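Local coordinates for uncharacterized lipoprotein YjhA (Bacillus subtilis, PDB 3CFU), which is of unknown function, but is probably a lipid-anchored membrane lipoprotein, modelled here as the part that carries its DUF4352 domain, at residues 12-18 with 52-58; 88-93 with 105-109. All blocks are in the same frame, centred on the assembly; numbering follows the deposited sequence.

Contact 1: residues 12-18 with 52-58; sequences HTNFTVN and EVTMENI
Residues 13-18 and 52-57 run antiparallel, their axes approaching to 4.5 Å at an angle of 160°, with Asn-14 and Glu-56, and Thr-16 and Thr-54, as hydrogen-bonded pairs and single bonds from Asn-18 N to Glu-52 O and from Ile-58 N to His-12 O at the ends.

Phe-15 carries the apolar face. Its CG stands anti to the backbone N (chi1 176°), which sends the ring diagonally across to 52-57: CE1 lies 3.7 Å from Val-53 CB, and Met-55, a selenomethionine, brings CG in the ring plane to the edge at CD1, 4.0 Å away. Further out on this face, Thr-13 CG2 meets Met-55 CE at 4.1 Å. The two segments belong to the central strands, 13-23 and 47-57, of a four-stranded antiparallel sheet, consistent with the immunoglobulin-like sandwich of the MPT63 clan. Strands 63-66 and 121-124 cover the Phe-15 face, where the rings of Tyr-124 and Phe-15 stack.

On the other face Thr-16 and Thr-54 lie side by side, Thr-16 CG2 against Thr-54 CB at 3.5 Å, while Thr-54 OG1 is hydrogen-bonded away from this pair, to Thr-105. Asn-14 and Glu-56 also run alongside each other, amide and carboxylate planes nearly perpendicular. Ile-58 crosses the Asn-14 side chain at about a right angle, its CD1 3.7 Å from Asn-14 ND2.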
# COMPACT_ATOMS: atom_id res chain seq x y z
N HIS A 12 14.68 -3.03 3.72
CA HIS A 12 15.16 -4.31 3.20
C HIS A 12 14.33 -4.79 2.02
O HIS A 12 14.32 -5.98 1.70
CB HIS A 12 15.15 -5.36 4.30
CG HIS A 12 16.18 -5.13 5.36
ND1 HIS A 12 17.52 -5.38 5.16
CD2 HIS A 12 16.08 -4.60 6.60
CE1 HIS A 12 18.20 -5.03 6.23
NE2 HIS A 12 17.35 -4.55 7.12
N THR A 13 13.64 -3.85 1.37
CA THR A 13 12.81 -4.18 0.23
C THR A 13 13.03 -3.19 -0.92
O THR A 13 13.57 -2.11 -0.71
CB THR A 13 11.29 -4.06 0.58
OG1 THR A 13 10.98 -2.69 0.88
CG2 THR A 13 10.93 -4.92 1.78
N ASN A 14 12.63 -3.58 -2.14
CA ASN A 14 12.65 -2.65 -3.28
C ASN A 14 11.14 -2.53 -3.38
O ASN A 14 10.44 -3.54 -3.36
CB ASN A 14 13.16 -3.25 -4.58
CG ASN A 14 14.67 -3.23 -4.69
OD1 ASN A 14 15.24 -4.05 -5.41
ND2 ASN A 14 15.32 -2.30 -4.00
N PHE A 15 10.63 -1.32 -3.52
CA PHE A 15 9.20 -1.11 -3.56
C PHE A 15 8.74 -0.32 -4.77
O PHE A 15 9.41 0.60 -5.22
CB PHE A 15 8.78 -0.35 -2.30
CG PHE A 15 7.33 0.02 -2.28
CD1 PHE A 15 6.37 -0.92 -1.94
CD2 PHE A 15 6.93 1.30 -2.63
CE1 PHE A 15 5.04 -0.60 -1.95
CE2 PHE A 15 5.59 1.63 -2.63
CZ PHE A 15 4.64 0.68 -2.30
N THR A 16 7.56 -0.66 -5.28
CA THR A 16 7.07 0.07 -6.43
C THR A 16 5.55 0.15 -6.51
O THR A 16 4.84 -0.79 -6.13
CB THR A 16 7.62 -0.56 -7.76
OG1 THR A 16 6.87 -0.06 -8.88
CG2 THR A 16 7.52 -2.05 -7.73
N VAL A 17 5.07 1.30 -6.96
CA VAL A 17 3.64 1.49 -7.16
C VAL A 17 3.50 1.27 -8.67
O VAL A 17 4.03 2.05 -9.47
CB VAL A 17 3.18 2.92 -6.80
CG1 VAL A 17 1.68 3.04 -7.03
CG2 VAL A 17 3.51 3.24 -5.35
N ASN A 18 2.81 0.20 -9.06
CA ASN A 18 2.64 -0.14 -10.47
C ASN A 18 1.67 0.78 -11.20
O ASN A 18 2.09 1.64 -11.98
CB ASN A 18 2.19 -1.59 -10.59
CG ASN A 18 3.21 -2.56 -10.02
OD1 ASN A 18 2.86 -3.64 -9.53
ND2 ASN A 18 4.48 -2.19 -10.09
N GLU A 52 -1.91 -0.75 -7.30
CA GLU A 52 -1.23 -2.03 -7.32
C GLU A 52 0.22 -1.72 -6.98
O GLU A 52 0.82 -0.81 -7.57
CB GLU A 52 -1.30 -2.69 -8.70
CG GLU A 52 -0.63 -4.05 -8.74
CD GLU A 52 -0.61 -4.67 -10.12
OE1 GLU A 52 0.13 -4.16 -10.99
OE2 GLU A 52 -1.33 -5.67 -10.33
N VAL A 53 0.77 -2.45 -6.01
CA VAL A 53 2.15 -2.25 -5.58
C VAL A 53 2.90 -3.58 -5.54
O VAL A 53 2.30 -4.65 -5.54
CB VAL A 53 2.20 -1.57 -4.16
CG1 VAL A 53 1.44 -0.25 -4.17
CG2 VAL A 53 1.60 -2.49 -3.11
N THR A 54 4.23 -3.50 -5.50
CA THR A 54 5.07 -4.68 -5.45
C THR A 54 6.16 -4.49 -4.41
O THR A 54 6.76 -3.42 -4.31
CB THR A 54 5.78 -4.95 -6.81
OG1 THR A 54 4.80 -5.36 -7.77
CG2 THR A 54 6.84 -6.04 -6.66
N MSE A 55 6.40 -5.54 -3.63
CA MSE A 55 7.42 -5.55 -2.60
C MSE A 55 8.42 -6.65 -2.92
O MSE A 55 8.05 -7.81 -3.14
CB MSE A 55 6.83 -5.84 -1.21
CG MSE A 55 6.11 -4.67 -0.58
SE MSE A 55 5.31 -5.05 1.14
CE MSE A 55 6.90 -5.38 2.20
N GLU A 56 9.70 -6.30 -2.93
CA GLU A 56 10.74 -7.29 -3.19
C GLU A 56 11.69 -7.35 -2.01
O GLU A 56 12.33 -6.36 -1.64
CB GLU A 56 11.52 -6.93 -4.45
CG GLU A 56 12.78 -7.78 -4.68
CD GLU A 56 13.49 -7.40 -5.97
OE1 GLU A 56 12.89 -6.64 -6.77
OE2 GLU A 56 14.64 -7.85 -6.20
N ASN A 57 11.77 -8.53 -1.40
CA ASN A 57 12.66 -8.72 -0.27
C ASN A 57 14.08 -8.92 -0.79
O ASN A 57 14.34 -9.86 -1.53
CB ASN A 57 12.22 -9.93 0.56
CG ASN A 57 13.01 -10.08 1.83
OD1 ASN A 57 12.74 -10.94 2.66
ND2 ASN A 57 14.02 -9.22 1.98
N ILE A 58 14.97 -8.02 -0.40
CA ILE A 58 16.38 -8.05 -0.81
C ILE A 58 17.27 -8.21 0.42
O ILE A 58 18.47 -7.94 0.37
CB ILE A 58 16.78 -6.75 -1.56
CG1 ILE A 58 16.44 -5.52 -0.72
CG2 ILE A 58 16.06 -6.68 -2.92
CD1 ILE A 58 16.93 -4.23 -1.34

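Contact 2: residues 88-93 with 105-109; sequences EKGRIL and TGVLS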
# COMPACT_ATOMS: atom_id res chain seq x y z
N GLU A 88 -11.25 -7.23 -6.98
CA GLU A 88 -9.84 -7.58 -6.98
C GLU A 88 -9.60 -8.76 -6.03
O GLU A 88 -8.67 -8.74 -5.21
CB GLU A 88 -8.98 -6.38 -6.55
CG GLU A 88 -9.50 -5.03 -7.03
CD GLU A 88 -10.69 -4.56 -6.21
OE1 GLU A 88 -10.55 -4.43 -4.98
OE2 GLU A 88 -11.77 -4.32 -6.80
N LYS A 89 -10.45 -9.78 -6.13
CA LYS A 89 -10.34 -10.97 -5.29
C LYS A 89 -9.03 -11.69 -5.62
O LYS A 89 -8.73 -11.96 -6.79
CB LYS A 89 -11.53 -11.90 -5.54
N GLY A 90 -8.25 -12.00 -4.58
CA GLY A 90 -6.97 -12.66 -4.76
C GLY A 90 -5.83 -11.66 -4.92
O GLY A 90 -4.66 -12.03 -4.85
N ARG A 91 -6.17 -10.39 -5.13
CA ARG A 91 -5.16 -9.35 -5.32
C ARG A 91 -5.04 -8.42 -4.11
O ARG A 91 -4.02 -7.75 -3.93
CB ARG A 91 -5.49 -8.51 -6.56
CG ARG A 91 -5.55 -9.29 -7.87
CD ARG A 91 -6.09 -8.41 -9.00
NE ARG A 91 -5.15 -7.35 -9.38
CZ ARG A 91 -5.51 -6.13 -9.79
NH1 ARG A 91 -6.79 -5.80 -9.86
NH2 ARG A 91 -4.57 -5.25 -10.12
N ILE A 92 -6.09 -8.38 -3.29
CA ILE A 92 -6.11 -7.53 -2.10
C ILE A 92 -4.89 -7.79 -1.21
O ILE A 92 -4.70 -8.90 -0.72
CB ILE A 92 -7.38 -7.78 -1.26
CG1 ILE A 92 -8.63 -7.59 -2.13
CG2 ILE A 92 -7.41 -6.84 -0.07
CD1 ILE A 92 -8.78 -6.19 -2.72
N LEU A 93 -4.07 -6.76 -1.01
CA LEU A 93 -2.87 -6.89 -0.18
C LEU A 93 -3.26 -6.94 1.29
O LEU A 93 -3.79 -5.97 1.84
CB LEU A 93 -1.93 -5.70 -0.43
CG LEU A 93 -0.54 -5.72 0.22
CD1 LEU A 93 0.29 -4.58 -0.34
CD2 LEU A 93 -0.65 -5.61 1.73
N THR A 105 2.96 -9.03 -5.20
CA THR A 105 2.24 -7.92 -5.82
C THR A 105 0.79 -7.97 -5.35
O THR A 105 0.18 -9.04 -5.29
CB THR A 105 2.31 -7.98 -7.37
OG1 THR A 105 3.69 -8.05 -7.78
CG2 THR A 105 1.69 -6.73 -7.99
N GLY A 106 0.25 -6.81 -5.00
CA GLY A 106 -1.11 -6.73 -4.50
C GLY A 106 -1.71 -5.34 -4.63
O GLY A 106 -1.05 -4.41 -5.09
N VAL A 107 -2.96 -5.19 -4.21
CA VAL A 107 -3.62 -3.91 -4.34
C VAL A 107 -4.11 -3.27 -3.04
O VAL A 107 -4.42 -3.96 -2.07
CB VAL A 107 -4.82 -4.04 -5.34
CG1 VAL A 107 -4.29 -4.43 -6.74
CG2 VAL A 107 -5.81 -5.10 -4.86
N LEU A 108 -4.14 -1.94 -3.04
CA LEU A 108 -4.62 -1.12 -1.92
C LEU A 108 -5.79 -0.36 -2.54
O LEU A 108 -5.76 -0.05 -3.72
CB LEU A 108 -3.55 -0.12 -1.46
CG LEU A 108 -2.44 -0.50 -0.48
CD1 LEU A 108 -2.18 -1.99 -0.51
CD2 LEU A 108 -1.17 0.28 -0.85
N SER A 109 -6.81 -0.05 -1.75
CA SER A 109 -7.96 0.67 -2.29
C SER A 109 -8.49 1.76 -1.35
O SER A 109 -8.50 1.60 -0.13
CB SER A 109 -9.08 -0.32 -2.62
OG SER A 109 -9.90 0.16 -3.67
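Glu-88 touches the strand with its stem, CB resting 3.8 Å from Val-107 CG2. Its carboxylate turns elsewhere, OE1 to the backbone N of Ser-85 and OE2 into a salt bridge with Arg-48. Residues 88-91 make a type II beta turn, closed by Arg-91 N on Glu-88 O, with Gly-90 in the position that takes a positive phi (91°). After this turn the chain runs against strand 103-112, an edge strand of the four-stranded sheet as counted within this chain, and meets it through a single beta bridge between Ile-92 and Val-107.

Arg-91 O accepts the first bond, from Val-107 N at 2.8 Å; the donor stands 36° out of the carbonyl plane. The Arg-91 side chain crosses Val-107, and the chain bend at chi3 (70°) helps lay one guanidinium face, near its rim, over the methyl CG1, 3.5 Å from NH2. That same NH2 forms a salt bridge with Glu-52 OE2 of the adjoining strand. Ile-92 directs its CB away from the strand, yet its CD1 returns to within 3.8 Å of Val-107 CG2.

Leu-93 N then gives the second bond, 3.0 Å to Val-107 O. Turned toward the strand, the Leu-93 side chain runs beside that of Leu-108 in the same direction, both touching Phe-70, and their CD1 methyls meet at 3.6 Å.

From the N terminus the chain first lays down strand 7-10 and then strand 13-23. Contact 1 closes a long excursion of 33 residues, part of it unmodelled, when strand 47-57 returns alongside. The chain next passes through strands 63-66, 70-73 and 83-84 before contact 2 opens; this closes a short loop of 11 residues holding strand 95-98. The two contacts are therefore in series, neither nested nor crossed. They join in space because strands 47-57 and 103-112 are sheet neighbours: Val-53 N lies 2.8 Å from Gly-106 O, a probable hydrogen bond. Contact 1 thus binds the sheet's middle, and contact 2 attaches the 88-93 loop to one of its two edge strands.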